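Local coordinates for protein extracellular subtilisin-like serine proteinase (Vibrio sp. PA-44, PDB 1SH7) that probably hydrolyses peptide bonds within protein chains, as the calcium-binding serine endopeptidase domain of a secreted, cold-adapted subtilisin relative, at residues A[55-58]-A[59-62]; A[107-110]-A[111-115]; A[246-249]-A[250-254]. One frame throughout, in Å; residues are numbered along the deposited sequence.

How the interactions relate
Interactions 1 and 2 are neighbours near one edge of the parallel sheet, with centres 11 Å apart; interaction 3 has its centre 35 Å from that of interaction 1, across the middle of the chain. Interaction 1 is a surface turn that leaves the end of strand 51-56, with carboxylates around a calcium ion. Interactions 2 and 3 are partly buried and helical: interaction 2 sets apolar branches beside its backbone bonds, interaction 3 adds an asparagine amide and a guanidinium. The first two meet at Phe57 CD1 and Ser110 CB, 3.4 Å apart. The side chains of Thr246 and Asn250 lie about 6 and 5 Å from Gly173 and Asp196 of another calcium site, without binding its ion.

Interaction 1. Residues A[55-58]-A[59-62]. With CA (calcium ion), chain D.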
ATOM      1  N   TYR A  55     -17.287   1.839  -5.241  1.00 12.38           N
ATOM      2  CA  TYR A  55     -18.468   1.038  -4.983  1.00 12.42           C
ATOM      3  C   TYR A  55     -18.352   0.372  -3.607  1.00 12.55           C
ATOM      4  O   TYR A  55     -17.241   0.117  -3.121  1.00 13.38           O
ATOM      5  CB  TYR A  55     -18.650  -0.036  -6.062  1.00 13.82           C
ATOM      6  CG  TYR A  55     -20.041  -0.641  -6.027  1.00 10.95           C
ATOM      7  CD1 TYR A  55     -21.121   0.020  -6.603  1.00 13.62           C
ATOM      8  CD2 TYR A  55     -20.274  -1.860  -5.408  1.00 13.14           C
ATOM      9  CE1 TYR A  55     -22.420  -0.510  -6.543  1.00 11.26           C
ATOM     10  CE2 TYR A  55     -21.556  -2.427  -5.384  1.00 11.08           C
ATOM     11  CZ  TYR A  55     -22.619  -1.755  -5.942  1.00 11.49           C
ATOM     12  OH  TYR A  55     -23.891  -2.321  -5.859  1.00 10.97           O
ATOM     13  N   ASP A  56     -19.501   0.109  -2.979  1.00 12.67           N
ATOM     14  CA  ASP A  56     -19.579  -0.619  -1.688  1.00 12.48           C
ATOM     15  C   ASP A  56     -20.171  -2.036  -1.863  1.00 12.81           C
ATOM     16  O   ASP A  56     -21.385  -2.198  -1.962  1.00 12.42           O
ATOM     17  CB  ASP A  56     -20.424   0.229  -0.714  1.00 12.64           C
ATOM     18  CG  ASP A  56     -20.634  -0.419   0.638  1.00 12.83           C
ATOM     19  OD1 ASP A  56     -21.184   0.285   1.550  1.00 12.65           O
ATOM     20  OD2 ASP A  56     -20.294  -1.589   0.898  1.00 14.71           O
ATOM     21  N   PHE A  57     -19.319  -3.051  -1.863  1.00 12.07           N
ATOM     22  CA  PHE A  57     -19.747  -4.438  -2.026  1.00 13.27           C
ATOM     23  C   PHE A  57     -20.186  -5.136  -0.741  1.00 13.17           C
ATOM     24  O   PHE A  57     -20.581  -6.292  -0.783  1.00 14.35           O
ATOM     25  CB  PHE A  57     -18.637  -5.269  -2.655  1.00 13.50           C
ATOM     26  CG  PHE A  57     -18.394  -4.923  -4.081  1.00 14.28           C
ATOM     27  CD1 PHE A  57     -19.218  -5.436  -5.067  1.00 15.34           C
ATOM     28  CD2 PHE A  57     -17.396  -4.029  -4.422  1.00 13.97           C
ATOM     29  CE1 PHE A  57     -19.012  -5.108  -6.391  1.00 17.86           C
ATOM     30  CE2 PHE A  57     -17.185  -3.667  -5.739  1.00 15.19           C
ATOM     31  CZ  PHE A  57     -17.993  -4.201  -6.730  1.00 14.41           C
ATOM     32  N   VAL A  58     -20.036  -4.457   0.387  1.00 13.65           N
ATOM     33  CA  VAL A  58     -20.527  -4.953   1.654  1.00 13.14           C
ATOM     34  C   VAL A  58     -22.044  -4.721   1.673  1.00 13.76           C
ATOM     35  O   VAL A  58     -22.828  -5.621   1.926  1.00 13.30           O
ATOM     36  CB  VAL A  58     -19.823  -4.222   2.856  1.00 13.10           C
ATOM     37  CG1 VAL A  58     -20.467  -4.562   4.188  1.00 13.33           C
ATOM     38  CG2 VAL A  58     -18.339  -4.542   2.904  1.00 12.80           C
ATOM     39  N   ASP A  59     -22.475  -3.510   1.372  1.00 14.02           N
ATOM     40  CA  ASP A  59     -23.903  -3.189   1.430  1.00 15.73           C
ATOM     41  C   ASP A  59     -24.588  -3.008   0.061  1.00 16.12           C
ATOM     42  O   ASP A  59     -25.763  -2.637  -0.014  1.00 16.16           O
ATOM     43  CB  ASP A  59     -24.094  -1.943   2.297  1.00 15.69           C
ATOM     44  CG  ASP A  59     -23.834  -2.232   3.756  1.00 18.19           C
ATOM     45  OD1 ASP A  59     -24.169  -3.353   4.192  1.00 18.22           O
ATOM     46  OD2 ASP A  59     -23.273  -1.429   4.522  1.00 16.34           O
ATOM     47  N   ASN A  60     -23.840  -3.266  -1.007  1.00 17.13           N
ATOM     48  CA  ASN A  60     -24.301  -3.034  -2.377  1.00 17.78           C
ATOM     49  C   ASN A  60     -24.935  -1.664  -2.555  1.00 16.33           C
ATOM     50  O   ASN A  60     -26.119  -1.529  -2.825  1.00 16.60           O
ATOM     51  CB  ASN A  60     -25.204  -4.178  -2.835  1.00 19.22           C
ATOM     52  CG  ASN A  60     -24.454  -5.494  -2.891  1.00 23.38           C
ATOM     53  OD1 ASN A  60     -23.385  -5.589  -3.522  1.00 28.26           O
ATOM     54  ND2 ASN A  60     -24.948  -6.491  -2.163  1.00 27.20           N
ATOM     55  N   ASP A  61     -24.100  -0.641  -2.420  1.00 16.09           N
ATOM     56  CA  ASP A  61     -24.529   0.736  -2.577  1.00 15.44           C
ATOM     57  C   ASP A  61     -23.360   1.573  -3.145  1.00 15.52           C
ATOM     58  O   ASP A  61     -22.261   1.035  -3.363  1.00 14.27           O
ATOM     59  CB  ASP A  61     -25.147   1.275  -1.272  1.00 15.42           C
ATOM     60  CG  ASP A  61     -24.138   1.528  -0.164  1.00 16.23           C
ATOM     61  OD1 ASP A  61     -23.128   2.245  -0.385  1.00 12.82           O
ATOM     62  OD2 ASP A  61     -24.313   1.068   0.992  1.00 14.42           O
ATOM     63  N   ALA A  62     -23.632   2.836  -3.430  1.00 15.54           N
ATOM     64  CA  ALA A  62     -22.684   3.709  -4.150  1.00 16.20           C
ATOM     65  C   ALA A  62     -21.790   4.535  -3.246  1.00 15.05           C
ATOM     66  O   ALA A  62     -20.992   5.340  -3.738  1.00 16.32           O
ATOM     67  CB  ALA A  62     -23.447   4.646  -5.127  1.00 16.00           C
TER
HETATM   68 CA    CA D1291     -22.142   2.234   1.967  1.00 13.53          CA
HETATM   69  O   HOH W   1     -23.069   1.141   3.931  1.00 17.06           O
HETATM   70  O   HOH W   2     -20.425   2.670   3.552  1.00 12.36           O
HETATM   71  O   HOH W   3     -23.441   4.117   2.605  1.00 11.50           O
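Asp56 and Asp61 turn their carboxylates onto one calcium ion through quite different torsions: in Asp56 CG stands anti to the backbone N (chi1 178°), while in Asp61 it sits between N and the carbonyl carbon (chi1 72°). The second setting swings back toward Asp56 a side chain that starts out directed away from it. The two carboxylate planes stand 83° apart. Asp56 gives the ion one oxygen, OD1, at 2.2 Å; Asp61 straddles it with both OD1 and OD2, and three waters and the carbonyl of Asp63 bring the coordinating oxygens to seven.

The other oxygen of Asp56 holds the turn. Asp59 N donates to Asp56 OD2 at 2.9 Å, arriving from above the carboxylate plane, and Val58 N adds a weak bond to the same atom, with the connectivity of an Asx turn. Aspartate therefore suits position 56: OD1 serves the metal and OD2 the main chain. The backbone closes the turn as a single antiparallel bridge, the hydrogen-bonded pair Asp56 and Asp61, in which Asp56 N donates to Asp61 O at 2.9 Å and Asp61 N to Asp56 O at 3.2 Å. Asn60 and Asp61 both face Asp56, a G1 beta bulge; Asn60 has the positive phi that asparagine tolerates well. Asp61 O also lies over the centre of the Tyr55 ring, 3.5 Å above its plane.

Asp59 stays outside the first shell: its OD2 takes a hydrogen from a calcium-bound water at 2.6 Å and forms a salt bridge with Arg95, which also bonds Asp56 OD1. The cation and the arginine would offset the repulsion among three clustered acids; without the ion these carboxylates would probably repel, so ion binding and the turn's shape are probably coupled.

Interaction 2. Residues A[107-110]-A[111-115]; sequences GVIS and GVDWV
Ser110, Gly111 and Ile109 carry this contact, each tied to a residue one helical turn away. Ser110 O accepts Trp114 N at 2.9 Å, the donor tilted from the carbonyl plane, and the same oxygen lies against Trp114 CB. Its hydroxyl, OG, is used backward on Ser106 O; a small side chain that can fold onto its own helix in this way suits a partly exposed turn. Gly111 N donates to Gly107 O at 3.1 Å, and Gly111, having no side chain, lets the Phe57 ring come close to the helix. These turns belong to helix 105-118, the helical link of a beta-alpha-beta crossover that passes strand 32-37 on its way from strand 90-95 to strand 123-127 in the subtilisin-like alpha/beta fold. Ile109 O receives Asp113 N at 2.8 Å in an almost perfectly straight bond (179°). With Ile109 CG2 anti to the backbone N, that methyl runs alongside Asp113, reaching OD1 at 3.8 Å. Ile109 packs on Leu137 and Ala140 of helix 135-146, where a branched apolar side chain suits. On the buried side Val108 CG1 and Val112 CG2 approach to 4.4 Å, and both valines rest on Met127.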
ATOM      1  N   GLY A 107     -16.993 -11.083  -1.880  1.00 14.72           N
ATOM      2  CA  GLY A 107     -17.100  -9.633  -1.876  1.00 13.64           C
ATOM      3  C   GLY A 107     -15.765  -8.962  -2.209  1.00 12.50           C
ATOM      4  O   GLY A 107     -15.719  -7.970  -2.911  1.00 11.18           O
ATOM      5  N   VAL A 108     -14.668  -9.486  -1.672  1.00 11.77           N
ATOM      6  CA  VAL A 108     -13.335  -9.004  -2.021  1.00 11.67           C
ATOM      7  C   VAL A 108     -13.035  -9.211  -3.532  1.00 11.62           C
ATOM      8  O   VAL A 108     -12.543  -8.287  -4.216  1.00 11.38           O
ATOM      9  CB  VAL A 108     -12.239  -9.641  -1.120  1.00 11.39           C
ATOM     10  CG1 VAL A 108     -10.869  -9.168  -1.526  1.00 12.53           C
ATOM     11  CG2 VAL A 108     -12.497  -9.319   0.364  1.00 12.03           C
ATOM     12  N   ILE A 109     -13.371 -10.387  -4.063  1.00 11.02           N
ATOM     13  CA  ILE A 109     -13.218 -10.652  -5.490  1.00 12.19           C
ATOM     14  C   ILE A 109     -14.001  -9.647  -6.330  1.00 12.34           C
ATOM     15  O   ILE A 109     -13.484  -9.117  -7.316  1.00 13.54           O
ATOM     16  CB  ILE A 109     -13.638 -12.169  -5.837  1.00 11.92           C
ATOM     17  CG1 ILE A 109     -12.588 -13.113  -5.278  1.00 13.06           C
ATOM     18  CG2 ILE A 109     -13.875 -12.367  -7.388  1.00 12.15           C
ATOM     19  CD1 ILE A 109     -13.023 -14.553  -5.224  1.00 13.42           C
ATOM     20  N   SER A 110     -15.226  -9.325  -5.915  1.00 12.92           N
ATOM     21  CA  SER A 110     -16.045  -8.366  -6.640  1.00 12.89           C
ATOM     22  C   SER A 110     -15.346  -7.008  -6.677  1.00 13.42           C
ATOM     23  O   SER A 110     -15.376  -6.316  -7.697  1.00 13.30           O
ATOM     24  CB  SER A 110     -17.437  -8.214  -5.984  1.00 13.68           C
ATOM     25  OG  SER A 110     -18.186  -9.412  -6.109  1.00 13.96           O
ATOM     26  N   GLY A 111     -14.735  -6.622  -5.557  1.00 12.95           N
ATOM     27  CA  GLY A 111     -13.996  -5.377  -5.483  1.00 12.07           C
ATOM     28  C   GLY A 111     -12.785  -5.423  -6.417  1.00 12.53           C
ATOM     29  O   GLY A 111     -12.507  -4.444  -7.101  1.00 11.25           O
ATOM     30  N   VAL A 112     -12.090  -6.560  -6.448  1.00 12.14           N
ATOM     31  CA  VAL A 112     -10.893  -6.702  -7.290  1.00 12.83           C
ATOM     32  C   VAL A 112     -11.294  -6.586  -8.778  1.00 12.71           C
ATOM     33  O   VAL A 112     -10.693  -5.821  -9.536  1.00 14.21           O
ATOM     34  CB  VAL A 112     -10.159  -8.023  -6.990  1.00 12.46           C
ATOM     35  CG1 VAL A 112      -9.062  -8.313  -8.014  1.00 12.40           C
ATOM     36  CG2 VAL A 112      -9.621  -8.017  -5.559  1.00 11.51           C
ATOM     37  N   ASP A 113     -12.322  -7.325  -9.175  1.00 13.42           N
ATOM     38  CA  ASP A 113     -12.885  -7.284 -10.522  1.00 13.66           C
ATOM     39  C   ASP A 113     -13.362  -5.869 -10.894  1.00 13.35           C
ATOM     40  O   ASP A 113     -13.210  -5.428 -12.037  1.00 13.15           O
ATOM     41  CB  ASP A 113     -14.084  -8.239 -10.622  1.00 13.57           C
ATOM     42  CG  ASP A 113     -13.692  -9.700 -10.648  1.00 16.37           C
ATOM     43  OD1 ASP A 113     -14.647 -10.533 -10.635  1.00 16.48           O
ATOM     44  OD2 ASP A 113     -12.495 -10.122 -10.707  1.00 16.87           O
ATOM     45  N   TRP A 114     -13.949  -5.163  -9.930  1.00 12.82           N
ATOM     46  CA  TRP A 114     -14.435  -3.809 -10.166  1.00 12.02           C
ATOM     47  C   TRP A 114     -13.302  -2.846 -10.519  1.00 11.49           C
ATOM     48  O   TRP A 114     -13.436  -1.983 -11.394  1.00 10.70           O
ATOM     49  CB  TRP A 114     -15.190  -3.304  -8.930  1.00 12.35           C
ATOM     50  CG  TRP A 114     -15.876  -2.022  -9.144  1.00 11.74           C
ATOM     51  CD1 TRP A 114     -17.170  -1.845  -9.527  1.00 12.07           C
ATOM     52  CD2 TRP A 114     -15.309  -0.706  -9.039  1.00 13.39           C
ATOM     53  NE1 TRP A 114     -17.458  -0.510  -9.607  1.00 11.10           N
ATOM     54  CE2 TRP A 114     -16.332   0.214  -9.324  1.00 13.40           C
ATOM     55  CE3 TRP A 114     -14.055  -0.209  -8.682  1.00 14.29           C
ATOM     56  CZ2 TRP A 114     -16.134   1.596  -9.277  1.00 12.79           C
ATOM     57  CZ3 TRP A 114     -13.858   1.156  -8.655  1.00 14.01           C
ATOM     58  CH2 TRP A 114     -14.880   2.035  -8.963  1.00 14.57           C
ATOM     59  N   VAL A 115     -12.189  -2.999  -9.823  1.00 11.83           N
ATOM     60  CA  VAL A 115     -10.991  -2.197 -10.124  1.00 11.57           C
ATOM     61  C   VAL A 115     -10.479  -2.533 -11.529  1.00 11.54           C
ATOM     62  O   VAL A 115     -10.234  -1.632 -12.330  1.00 11.00           O
ATOM     63  CB  VAL A 115      -9.894  -2.403  -9.051  1.00 11.23           C
ATOM     64  CG1 VAL A 115      -8.580  -1.865  -9.507  1.00 12.41           C
ATOM     65  CG2 VAL A 115     -10.319  -1.759  -7.708  1.00 12.64           C
TER

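Interaction 3. Residues A[246-249]-A[250-254]; sequences TGLL and NSRAS
Arg252 runs back along Leu248, one helical turn earlier, the two side chains side by side and pointing the same way. Its CB lies 3.2 Å from Leu248 O, the carbonyl that also accepts Arg252 N at 2.9 Å. CG, set beside the backbone N (chi1 -67°), remains 3.3 Å from that same Leu248 O, and CD begins to leave it for the leucine side chain. From CG to NE the chain is extended, which carries NE to 3.8 Å from Leu248 CG and CZ to 3.9 Å from the same atom. Leu248 CG thus covers one face of the guanidinium, offset toward its rim. At the tip NH1 forms a salt bridge with Glu236, and the group makes a cation-pi contact with Tyr233. Arginine suits the place because its long aliphatic part can lie on the helix while its flat charged end reaches a neighbouring one.

On another flank Asn250 is short enough to fold its amide back to a carbonyl four residues earlier, Thr246 O, which takes two hydrogens: Asn250 N at 3.1 Å and Asn250 ND2 at 2.9 Å. The amide nitrogen arrives well above the carbonyl plane, 53° out of it. The ND2 bond restrains the rotation of the amide; together the two donors grip Thr246 O. Thr246 itself turns OG1 to Pro242 O.

Leu249 packs on Val226, Val229 and Tyr233, a buried face against helix 219-236 that suits leucine, and Val174 touches both it and Thr246. Helix 242-252 is thereby laid against the long helix of the subtilase fold that carries the predicted active-site serine, Ser220, near its start; the calcium site of Pro171, Gly173 and Asp196 lies close to the Thr246 and Asn250 flank.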
ATOM      1  N   THR A 246       6.809  -3.258 -10.791  1.00 11.07           N
ATOM      2  CA  THR A 246       7.460  -4.206  -9.896  1.00 11.51           C
ATOM      3  C   THR A 246       8.988  -4.142 -10.038  1.00 12.32           C
ATOM      4  O   THR A 246       9.708  -4.046  -9.034  1.00 12.76           O
ATOM      5  CB  THR A 246       6.954  -5.613 -10.176  1.00 11.43           C
ATOM      6  OG1 THR A 246       5.575  -5.696  -9.769  1.00 10.91           O
ATOM      7  CG2 THR A 246       7.734  -6.665  -9.359  1.00  9.63           C
ATOM      8  N   GLY A 247       9.472  -4.176 -11.276  1.00 12.23           N
ATOM      9  CA  GLY A 247      10.898  -4.099 -11.540  1.00 12.07           C
ATOM     10  C   GLY A 247      11.551  -2.869 -10.926  1.00 12.05           C
ATOM     11  O   GLY A 247      12.658  -2.935 -10.423  1.00 12.79           O
ATOM     12  N   LEU A 248      10.861  -1.743 -11.011  1.00 12.02           N
ATOM     13  CA  LEU A 248      11.376  -0.478 -10.564  1.00 12.19           C
ATOM     14  C   LEU A 248      11.334  -0.373  -9.021  1.00 11.30           C
ATOM     15  O   LEU A 248      12.258   0.159  -8.413  1.00 11.83           O
ATOM     16  CB  LEU A 248      10.529   0.610 -11.202  1.00 12.74           C
ATOM     17  CG  LEU A 248      11.144   1.823 -11.845  1.00 16.24           C
ATOM     18  CD1 LEU A 248      12.320   1.496 -12.688  1.00 14.54           C
ATOM     19  CD2 LEU A 248      10.031   2.531 -12.653  1.00 16.30           C
ATOM     20  N   LEU A 249      10.267  -0.838  -8.388  1.00 10.33           N
ATOM     21  CA  LEU A 249      10.235  -0.950  -6.922  1.00  9.75           C
ATOM     22  C   LEU A 249      11.423  -1.756  -6.393  1.00  9.86           C
ATOM     23  O   LEU A 249      12.054  -1.408  -5.385  1.00 10.61           O
ATOM     24  CB  LEU A 249       8.912  -1.609  -6.469  1.00  9.25           C
ATOM     25  CG  LEU A 249       7.679  -0.700  -6.503  1.00  8.89           C
ATOM     26  CD1 LEU A 249       6.415  -1.527  -6.241  1.00 12.06           C
ATOM     27  CD2 LEU A 249       7.834   0.523  -5.495  1.00 10.60           C
ATOM     28  N   ASN A 250      11.720  -2.858  -7.073  1.00 10.88           N
ATOM     29  CA  ASN A 250      12.881  -3.674  -6.775  1.00 10.63           C
ATOM     30  C   ASN A 250      14.228  -3.022  -7.015  1.00 10.84           C
ATOM     31  O   ASN A 250      15.095  -3.057  -6.154  1.00 11.91           O
ATOM     32  CB  ASN A 250      12.835  -4.953  -7.617  1.00 11.75           C
ATOM     33  CG  ASN A 250      12.036  -6.036  -6.963  1.00 13.67           C
ATOM     34  OD1 ASN A 250      12.512  -6.679  -6.022  1.00 16.31           O
ATOM     35  ND2 ASN A 250      10.821  -6.259  -7.453  1.00 15.49           N
ATOM     36  N   SER A 251      14.413  -2.441  -8.180  1.00 10.01           N
ATOM     37  CA  SER A 251      15.718  -1.887  -8.554  1.00 10.78           C
ATOM     38  C   SER A 251      16.023  -0.616  -7.802  1.00 10.24           C
ATOM     39  O   SER A 251      17.189  -0.350  -7.535  1.00 12.04           O
ATOM     40  CB  SER A 251      15.862  -1.689 -10.081  1.00 10.78           C
ATOM     41  OG  SER A 251      14.847  -0.880 -10.606  1.00 12.29           O
ATOM     42  N   ARG A 252      15.008   0.136  -7.418  1.00  9.96           N
ATOM     43  CA  ARG A 252      15.192   1.363  -6.631  1.00 10.28           C
ATOM     44  C   ARG A 252      15.284   1.152  -5.105  1.00 10.15           C
ATOM     45  O   ARG A 252      15.703   2.076  -4.375  1.00 10.91           O
ATOM     46  CB  ARG A 252      14.085   2.353  -6.927  1.00 10.30           C
ATOM     47  CG  ARG A 252      14.130   2.892  -8.340  1.00 11.13           C
ATOM     48  CD  ARG A 252      13.009   3.798  -8.695  1.00 11.58           C
ATOM     49  NE  ARG A 252      13.282   4.426  -9.995  1.00 10.73           N
ATOM     50  CZ  ARG A 252      12.491   5.297 -10.595  1.00 12.27           C
ATOM     51  NH1 ARG A 252      11.337   5.648 -10.037  1.00 11.80           N
ATOM     52  NH2 ARG A 252      12.874   5.829 -11.760  1.00 11.24           N
ATOM     53  N   ALA A 253      14.944  -0.039  -4.617  1.00 10.55           N
ATOM     54  CA  ALA A 253      14.848  -0.279  -3.187  1.00 10.75           C
ATOM     55  C   ALA A 253      16.234  -0.205  -2.566  1.00 10.72           C
ATOM     56  O   ALA A 253      17.224  -0.539  -3.190  1.00 11.04           O
ATOM     57  CB  ALA A 253      14.242  -1.655  -2.876  1.00 11.32           C
ATOM     58  N   SER A 254      16.268   0.221  -1.325  1.00 10.52           N
ATOM     59  CA  SER A 254      17.470   0.192  -0.481  1.00 10.24           C
ATOM     60  C   SER A 254      17.761  -1.226  -0.026  1.00 10.88           C
ATOM     61  O   SER A 254      16.862  -1.935   0.446  1.00 10.48           O
ATOM     62  CB  SER A 254      17.265   1.092   0.744  1.00  9.89           C
ATOM     63  OG  SER A 254      16.880   2.390   0.360  1.00 11.33           O
TER